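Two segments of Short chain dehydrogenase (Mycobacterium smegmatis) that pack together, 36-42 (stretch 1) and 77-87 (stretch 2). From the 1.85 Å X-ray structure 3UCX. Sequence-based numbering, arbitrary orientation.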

# COMPACT_ATOMS: atom_id res chain seq x y z
N ALA A 36 -9.89 -7.04 -32.81
CA ALA A 36 -10.87 -6.01 -32.43
C ALA A 36 -11.12 -5.03 -33.57
O ALA A 36 -10.25 -4.79 -34.40
N ASP A 37 -12.35 -4.49 -33.62
CA ASP A 37 -12.62 -3.28 -34.36
C ASP A 37 -12.56 -2.11 -33.41
O ASP A 37 -12.86 -2.26 -32.23
N LEU A 38 -12.18 -0.95 -33.93
CA LEU A 38 -11.84 0.19 -33.10
C LEU A 38 -12.75 1.38 -33.27
O LEU A 38 -13.24 1.65 -34.36
N VAL A 39 -12.92 2.10 -32.17
CA VAL A 39 -13.35 3.49 -32.17
C VAL A 39 -12.18 4.30 -31.65
O VAL A 39 -11.66 4.02 -30.56
N LEU A 40 -11.75 5.28 -32.43
CA LEU A 40 -10.64 6.15 -32.06
C LEU A 40 -11.16 7.56 -31.78
O LEU A 40 -11.79 8.20 -32.64
N ALA A 41 -10.88 8.05 -30.58
CA ALA A 41 -11.34 9.36 -30.14
C ALA A 41 -10.14 10.21 -29.70
O ALA A 41 -9.27 9.74 -28.97
N ALA A 42 -10.08 11.44 -30.19
CA ALA A 42 -9.08 12.42 -29.81
C ALA A 42 -9.63 13.77 -30.24
O ALA A 42 -10.59 13.81 -31.02
N HIS A 77 -22.16 12.59 -28.58
CA HIS A 77 -21.99 12.34 -30.01
C HIS A 77 -21.11 11.13 -30.28
O HIS A 77 -21.46 10.28 -31.10
N LEU A 78 -19.97 11.03 -29.60
CA LEU A 78 -19.11 9.82 -29.72
C LEU A 78 -19.86 8.51 -29.43
O LEU A 78 -19.74 7.55 -30.17
N VAL A 79 -20.64 8.49 -28.36
CA VAL A 79 -21.45 7.32 -28.03
C VAL A 79 -22.46 7.04 -29.16
O VAL A 79 -22.58 5.92 -29.62
N ASP A 80 -23.17 8.07 -29.60
CA ASP A 80 -24.16 7.89 -30.66
C ASP A 80 -23.52 7.36 -31.95
O ASP A 80 -24.02 6.40 -32.55
N GLU A 81 -22.37 7.91 -32.33
CA GLU A 81 -21.71 7.47 -33.57
C GLU A 81 -21.21 6.03 -33.46
O GLU A 81 -21.34 5.24 -34.40
N THR A 82 -20.68 5.67 -32.30
CA THR A 82 -20.24 4.30 -32.03
C THR A 82 -21.38 3.30 -32.11
O THR A 82 -21.24 2.22 -32.68
N MET A 83 -22.50 3.64 -31.49
CA MET A 83 -23.63 2.72 -31.48
C MET A 83 -24.26 2.63 -32.87
O MET A 83 -24.72 1.56 -33.28
N LYS A 84 -24.23 3.72 -33.62
CA LYS A 84 -24.69 3.70 -35.02
C LYS A 84 -23.78 2.81 -35.90
O LYS A 84 -24.25 2.02 -36.70
N ALA A 85 -22.46 2.92 -35.72
CA ALA A 85 -21.52 2.16 -36.55
C ALA A 85 -21.41 0.69 -36.15
O ALA A 85 -21.35 -0.18 -37.01
N TYR A 86 -21.33 0.40 -34.85
CA TYR A 86 -21.02 -0.95 -34.40
C TYR A 86 -22.15 -1.62 -33.61
O TYR A 86 -22.22 -2.84 -33.57
N GLY A 87 -22.97 -0.83 -32.94
CA GLY A 87 -24.08 -1.36 -32.13
C GLY A 87 -23.67 -2.02 -30.83
O GLY A 87 -24.52 -2.59 -30.14

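The contact is a helix laid against a strand, the two running nearly antiparallel at 161° with their axes 10.2 Å apart at closest approach. Two periodicities have to agree for this to work. An extended strand sends alternate side chains to the same side, so Asp37, Val39 and Ala41 point toward the helix while Leu38 and Leu40 point away. A helix repeats its face about every four residues; here Leu78 and Thr82 lie on that face, and Tyr86, four residues on, continues the spacing. Because the directions oppose, Leu78 lies nearest Ala41, Thr82 nearest Val39 and Tyr86 nearest Asp37: every two residues along stretch 1 match four along stretch 2.

Stretch 2 opens with His77, exposed and out of reach of the strand. Leu78 is the first residue to point in, with chi1 t and chi2 p. Leu78 CD1 lies 3.7 Å from Val39 CG1 and also reaches Ala41 CB, at 4.1 Å, while Leu78 CD2 lies 3.9 Å from Ala41 CB. The small side chain of Ala41 thus meets a longer one from the helix, with 7.8 Å between Ala41 CA and Leu78 CA.

Val79, Asp80 and Glu81 turn through the other sides of the helix and touch nothing of the strand. The stripe returns at Thr82, where the backbones come nearest in this register, 6.9 Å between Thr82 CA and Val39 CA. Its CA-to-CB bond points sideways. With chi1 m, the hydroxyl reaches back along the helix: Thr82 OG1 donates a hydrogen bond to Leu78 O at 2.8 Å, the same carbonyl that accepts from Thr82 N at 3.0 Å. Its polar group is therefore provided for within its own helix, even though Thr82 OG1 also packs 3.6 Å from Val39 CG1. Val39, at chi1 t, is the hub of the strand side, touching Leu78, Thr82 and Tyr86.

Met83, Lys84 and Ala85 again stay out of reach. Tyr86 then points inward and has the largest covered area of any residue in the pair of stretches. Tyr86 N donates to Thr82 O at 2.8 Å, while chi1 m and a chi2 of -62° direct the ring to the strand. Val39 CG2 approaches the ring edge, 3.6 Å from Tyr86 CE2, and Asp37 CB sits obliquely, 3.6 Å from Tyr86 CE1. At the tip, Tyr86 OH donates a hydrogen bond to Leu38 O at 2.8 Å, the one hydrogen bond between the stretches. Leu38 thus takes part through its backbone although its side chain points away. Asp37, chi1 m, offers its CB to the ring while both carboxylate oxygens are hydrogen-bonded elsewhere in the structure.

Gly87 ends the run, leaving helical geometry with a positive phi, which favours glycine. The design rule is economical: aliphatic contacts at one end, a self-satisfied threonine at the middle, and an aromatic ring with a polar tip at the other.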

# COMPACT_ATOMS: atom_id res chain seq x y z
CB ALA A 36 -10.40 -5.24 -31.18
CB ASP A 37 -14.01 -3.33 -35.00
CG ASP A 37 -14.09 -4.37 -36.09
OD1 ASP A 37 -13.18 -4.42 -36.94
OD2 ASP A 37 -15.05 -5.15 -36.07
CB LEU A 38 -10.41 0.66 -33.43
CG LEU A 38 -9.22 -0.06 -32.81
CD1 LEU A 38 -9.10 0.28 -31.33
CD2 LEU A 38 -9.29 -1.56 -33.03
CB VAL A 39 -14.57 3.72 -31.25
CG1 VAL A 39 -14.93 5.20 -31.21
CG2 VAL A 39 -15.74 2.86 -31.71
CB LEU A 40 -9.58 6.16 -33.17
CG LEU A 40 -9.08 4.80 -33.65
CD1 LEU A 40 -8.20 4.91 -34.89
CD2 LEU A 40 -8.38 4.02 -32.53
CB ALA A 41 -12.37 9.22 -29.03
CB ALA A 42 -7.76 12.13 -30.50
CB HIS A 77 -21.45 13.59 -30.72
CG HIS A 77 -21.15 13.40 -32.19
ND1 HIS A 77 -22.13 13.25 -33.11
CD2 HIS A 77 -19.94 13.36 -32.89
CE1 HIS A 77 -21.58 13.10 -34.33
NE2 HIS A 77 -20.24 13.17 -34.20
CB LEU A 78 -17.91 9.93 -28.78
CG LEU A 78 -16.98 8.72 -28.63
CD1 LEU A 78 -16.26 8.44 -29.95
CD2 LEU A 78 -15.99 8.95 -27.48
CB VAL A 79 -22.19 7.51 -26.68
CG1 VAL A 79 -23.14 6.33 -26.41
CG2 VAL A 79 -21.18 7.66 -25.55
CB ASP A 80 -24.94 9.19 -30.92
CG ASP A 80 -25.91 9.55 -29.79
OD1 ASP A 80 -26.30 8.65 -29.00
OD2 ASP A 80 -26.28 10.74 -29.68
CB GLU A 81 -20.57 8.42 -33.95
CG GLU A 81 -21.06 9.76 -34.47
CD GLU A 81 -21.79 9.64 -35.80
OE1 GLU A 81 -21.25 9.05 -36.75
OE2 GLU A 81 -22.93 10.14 -35.89
CB THR A 82 -19.60 4.23 -30.62
OG1 THR A 82 -18.44 5.07 -30.60
CG2 THR A 82 -19.23 2.81 -30.25
CB MET A 83 -24.62 3.15 -30.39
CG MET A 83 -23.97 3.16 -29.00
SD MET A 83 -23.03 1.66 -28.57
CE MET A 83 -24.50 0.63 -28.56
CB LYS A 84 -24.77 5.15 -35.54
CG LYS A 84 -25.21 5.27 -36.98
CD LYS A 84 -25.06 6.70 -37.51
CE LYS A 84 -25.29 6.71 -39.02
NZ LYS A 84 -24.95 8.01 -39.68
CB ALA A 85 -20.12 2.78 -36.48
CB TYR A 86 -19.77 -0.95 -33.55
CG TYR A 86 -18.47 -0.64 -34.26
CD1 TYR A 86 -18.00 -1.46 -35.28
CD2 TYR A 86 -17.68 0.44 -33.86
CE1 TYR A 86 -16.78 -1.19 -35.90
CE2 TYR A 86 -16.47 0.72 -34.49
CZ TYR A 86 -16.03 -0.11 -35.51
OH TYR A 86 -14.81 0.13 -36.12